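Local coordinates for protein thermoresistant glucokinase (Janibacter sp. HTCC2649, PDB 4EUN) that probably phosphorylates gluconate with ATP, as a P-loop carbohydrate kinase of the gluconokinase type, at residues F128-K139 with L155-L165. Numbering follows the deposited sequence. Where two conformers were deposited one is given.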
# COMPACT_ATOMS: atom_id res chain seq x y z
N PHE A 128 3.33 -12.05 12.50
CA PHE A 128 3.34 -12.38 11.09
C PHE A 128 2.08 -13.11 10.66
O PHE A 128 1.63 -14.02 11.35
CB PHE A 128 4.58 -13.25 10.76
CG PHE A 128 5.86 -12.48 10.83
CD1 PHE A 128 6.52 -12.30 12.04
CD2 PHE A 128 6.38 -11.89 9.68
CE1 PHE A 128 7.69 -11.55 12.10
CE2 PHE A 128 7.55 -11.14 9.73
CZ PHE A 128 8.20 -10.97 10.94
N LEU A 129 1.52 -12.69 9.54
CA LEU A 129 0.47 -13.46 8.88
C LEU A 129 1.10 -14.03 7.62
O LEU A 129 1.47 -13.30 6.70
CB LEU A 129 -0.73 -12.56 8.52
CG LEU A 129 -1.36 -11.78 9.67
CD1 LEU A 129 -2.42 -10.84 9.12
CD2 LEU A 129 -1.96 -12.71 10.71
N HIS A 130 1.25 -15.35 7.59
CA HIS A 130 1.92 -16.01 6.47
C HIS A 130 0.87 -16.53 5.48
O HIS A 130 0.22 -17.54 5.73
CB HIS A 130 2.79 -17.14 7.01
CG HIS A 130 3.42 -17.99 5.95
ND1 HIS A 130 4.00 -19.21 6.24
CD2 HIS A 130 3.58 -17.80 4.62
CE1 HIS A 130 4.47 -19.74 5.13
NE2 HIS A 130 4.23 -18.91 4.13
N LEU A 131 0.71 -15.81 4.37
CA LEU A 131 -0.29 -16.14 3.37
C LEU A 131 0.36 -17.04 2.33
O LEU A 131 1.33 -16.65 1.67
CB LEU A 131 -0.81 -14.86 2.72
CG LEU A 131 -1.99 -14.91 1.75
CD1 LEU A 131 -3.26 -15.36 2.45
CD2 LEU A 131 -2.19 -13.54 1.16
N ASP A 132 -0.16 -18.25 2.18
CA ASP A 132 0.51 -19.20 1.31
C ASP A 132 -0.41 -20.32 0.88
O ASP A 132 -1.53 -20.46 1.38
CB ASP A 132 1.73 -19.74 2.04
CG ASP A 132 2.87 -20.05 1.11
OD1 ASP A 132 2.63 -20.24 -0.10
OD2 ASP A 132 4.02 -20.10 1.58
N GLY A 133 0.07 -21.13 -0.05
CA GLY A 133 -0.70 -22.24 -0.56
C GLY A 133 0.10 -22.96 -1.61
O GLY A 133 1.27 -22.64 -1.83
N PRO A 134 -0.51 -23.97 -2.25
CA PRO A 134 0.21 -24.73 -3.27
C PRO A 134 0.64 -23.85 -4.43
O PRO A 134 -0.12 -22.98 -4.87
CB PRO A 134 -0.85 -25.73 -3.75
CG PRO A 134 -1.82 -25.83 -2.62
CD PRO A 134 -1.88 -24.44 -2.04
N ALA A 135 1.84 -24.07 -4.94
CA ALA A 135 2.35 -23.32 -6.08
C ALA A 135 1.38 -23.27 -7.27
O ALA A 135 1.26 -22.24 -7.93
CB ALA A 135 3.70 -23.87 -6.53
N GLU A 136 0.69 -24.37 -7.53
CA GLU A 136 -0.21 -24.45 -8.68
C GLU A 136 -1.39 -23.48 -8.54
O GLU A 136 -1.88 -22.94 -9.54
CB GLU A 136 -0.70 -25.88 -8.90
CG GLU A 136 -1.56 -26.06 -10.15
CD GLU A 136 -0.84 -25.64 -11.43
OE1 GLU A 136 -1.54 -25.24 -12.39
OE2 GLU A 136 0.40 -25.73 -11.49
N VAL A 137 -1.84 -23.26 -7.31
CA VAL A 137 -2.95 -22.32 -7.06
C VAL A 137 -2.46 -20.90 -7.24
O VAL A 137 -3.17 -20.05 -7.80
CB VAL A 137 -3.55 -22.50 -5.66
CG1 VAL A 137 -4.65 -21.44 -5.40
CG2 VAL A 137 -4.10 -23.90 -5.49
N ILE A 138 -1.25 -20.63 -6.76
CA ILE A 138 -0.65 -19.31 -6.92
C ILE A 138 -0.48 -18.99 -8.40
O ILE A 138 -0.85 -17.90 -8.85
CB ILE A 138 0.71 -19.21 -6.19
CG1 ILE A 138 0.50 -19.40 -4.69
CG2 ILE A 138 1.37 -17.85 -6.46
CD1 ILE A 138 1.77 -19.59 -3.88
N LYS A 139 0.06 -19.94 -9.16
CA LYS A 139 0.23 -19.76 -10.61
C LYS A 139 -1.09 -19.51 -11.32
O LYS A 139 -1.16 -18.72 -12.26
CB LYS A 139 0.95 -20.97 -11.22
CG LYS A 139 2.43 -21.01 -10.90
CD LYS A 139 3.18 -22.09 -11.68
CE LYS A 139 3.06 -23.44 -11.01
NZ LYS A 139 4.14 -24.40 -11.42
N LEU A 155 8.65 -16.96 -9.16
CA LEU A 155 7.89 -17.72 -8.16
C LEU A 155 8.71 -18.85 -7.55
O LEU A 155 8.68 -19.03 -6.34
CB LEU A 155 6.58 -18.28 -8.73
CG LEU A 155 5.77 -19.14 -7.75
CD1 LEU A 155 5.28 -18.32 -6.55
CD2 LEU A 155 4.59 -19.79 -8.44
N GLN A 156 9.42 -19.62 -8.37
CA GLN A 156 10.21 -20.73 -7.86
C GLN A 156 11.20 -20.29 -6.78
O GLN A 156 11.26 -20.89 -5.70
CB GLN A 156 10.97 -21.43 -8.99
CG GLN A 156 11.91 -22.52 -8.52
CD GLN A 156 12.69 -23.16 -9.67
OE1 GLN A 156 13.40 -22.47 -10.41
NE2 GLN A 156 12.57 -24.48 -9.81
N SER A 157 11.96 -19.23 -7.08
CA SER A 157 12.95 -18.71 -6.14
C SER A 157 12.31 -18.13 -4.89
O SER A 157 12.86 -18.24 -3.79
CB SER A 157 13.84 -17.66 -6.81
OG SER A 157 13.13 -16.49 -7.15
N GLN A 158 11.14 -17.51 -5.04
CA GLN A 158 10.43 -16.96 -3.90
C GLN A 158 9.95 -18.07 -2.96
O GLN A 158 10.05 -17.94 -1.74
CB GLN A 158 9.26 -16.09 -4.37
CG GLN A 158 9.68 -14.71 -4.84
CD GLN A 158 9.74 -13.73 -3.68
OE1 GLN A 158 8.72 -13.44 -3.07
NE2 GLN A 158 10.94 -13.24 -3.36
N LEU A 159 9.45 -19.16 -3.53
CA LEU A 159 8.96 -20.26 -2.71
C LEU A 159 10.12 -20.93 -1.98
O LEU A 159 9.94 -21.49 -0.90
CB LEU A 159 8.18 -21.27 -3.56
CG LEU A 159 6.89 -20.72 -4.16
CD1 LEU A 159 6.31 -21.74 -5.12
CD2 LEU A 159 5.88 -20.40 -3.07
N ALA A 160 11.32 -20.84 -2.56
CA ALA A 160 12.51 -21.34 -1.88
C ALA A 160 12.97 -20.42 -0.74
O ALA A 160 13.56 -20.88 0.23
CB ALA A 160 13.63 -21.53 -2.89
N THR A 161 12.67 -19.13 -0.86
CA THR A 161 13.10 -18.12 0.12
C THR A 161 12.17 -18.06 1.33
O THR A 161 12.58 -17.72 2.45
CB THR A 161 13.17 -16.72 -0.55
OG1 THR A 161 14.16 -16.74 -1.59
CG2 THR A 161 13.52 -15.62 0.45
N LEU A 162 10.91 -18.41 1.10
CA LEU A 162 9.86 -18.34 2.12
C LEU A 162 10.01 -19.47 3.14
O LEU A 162 9.53 -20.59 2.92
CB LEU A 162 8.49 -18.40 1.44
CG LEU A 162 7.26 -18.04 2.26
CD1 LEU A 162 7.57 -16.86 3.09
CD2 LEU A 162 6.08 -17.72 1.37
N GLU A 163 10.68 -19.18 4.26
CA GLU A 163 10.93 -20.16 5.31
C GLU A 163 9.77 -20.20 6.30
O GLU A 163 9.29 -19.16 6.73
CB GLU A 163 12.25 -19.85 6.04
CG GLU A 163 13.48 -20.05 5.15
CD GLU A 163 14.79 -19.67 5.80
OE1 GLU A 163 14.82 -19.26 6.98
OE2 GLU A 163 15.83 -19.78 5.10
N ALA A 164 9.33 -21.41 6.65
CA ALA A 164 8.21 -21.59 7.57
C ALA A 164 8.41 -20.81 8.86
O ALA A 164 9.54 -20.69 9.36
CB ALA A 164 8.02 -23.08 7.88
N LEU A 165 7.32 -20.28 9.40
CA LEU A 165 7.39 -19.69 10.73
C LEU A 165 7.83 -20.75 11.75
O LEU A 165 7.39 -21.90 11.71
CB LEU A 165 6.05 -19.08 11.14
CG LEU A 165 5.67 -17.81 10.38
CD1 LEU A 165 4.20 -17.53 10.57
CD2 LEU A 165 6.50 -16.64 10.87
O HOH W 1 4.79 -21.08 8.07
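This contact belongs to the P-loop kinase fold, an alpha/beta fold whose parallel sheet has strand order 2-3-1-4-5. It joins strand 127-132 and the start of helix 135-142 to helix 155-161 and the extended chain that follows it. Four leucines, Leu155, Leu159, Leu162 and Leu165, supply most of the second side.

Leu165 packs against the first half of the strand. Its two methyls divide between two strand residues: Leu165 CD2 meets CB of Phe128 at 3.9 Å, and CD1 meets CB of His130. Helix 113-119 flanks the start of the strand, where Arg116 touches both Phe128 and Leu165.

Leu162 comes next, just past the helix. With CG anti to the backbone N (chi1 -167°), its isobutyl group reaches across to the His130-Asp132 pair. Leu162 CD2 lies 3.2 Å from Asp132 OD2 and also touches His130 NE2. Those two polar atoms are themselves joined: His130 NE2 donates to Asp132 OD2 over 2.8 Å. The bond is bent, and it meets the carboxylate on its anti side. The other oxygen, OD1, accepts a hydrogen bond from the backbone N of Gly133. The carboxylate is thus held at both oxygens. Leu162 and His130 also touch Met35 of strand 31-35, which leads into a probable Walker A loop.

Farther along, the axes of 135-139 and 155-161 approach to 11.7 Å at 135°, closer to antiparallel than parallel. Leu159 CD1 packs on Ala135 CB at 3.7 Å. Leu155 straddles the next turn: CD1 reaches Ile138 CG2, while Leu155 CD2 is pressed against Lys139 CG at 3.5 Å, tighter than usual for two carbons.

A water bridges the segments. It lies in the plane of the His130 ring, at its edge, 2.7 Å from His130 ND1, and its oxygen accepts a hydrogen bond from the backbone N of Leu165 at 3.0 Å.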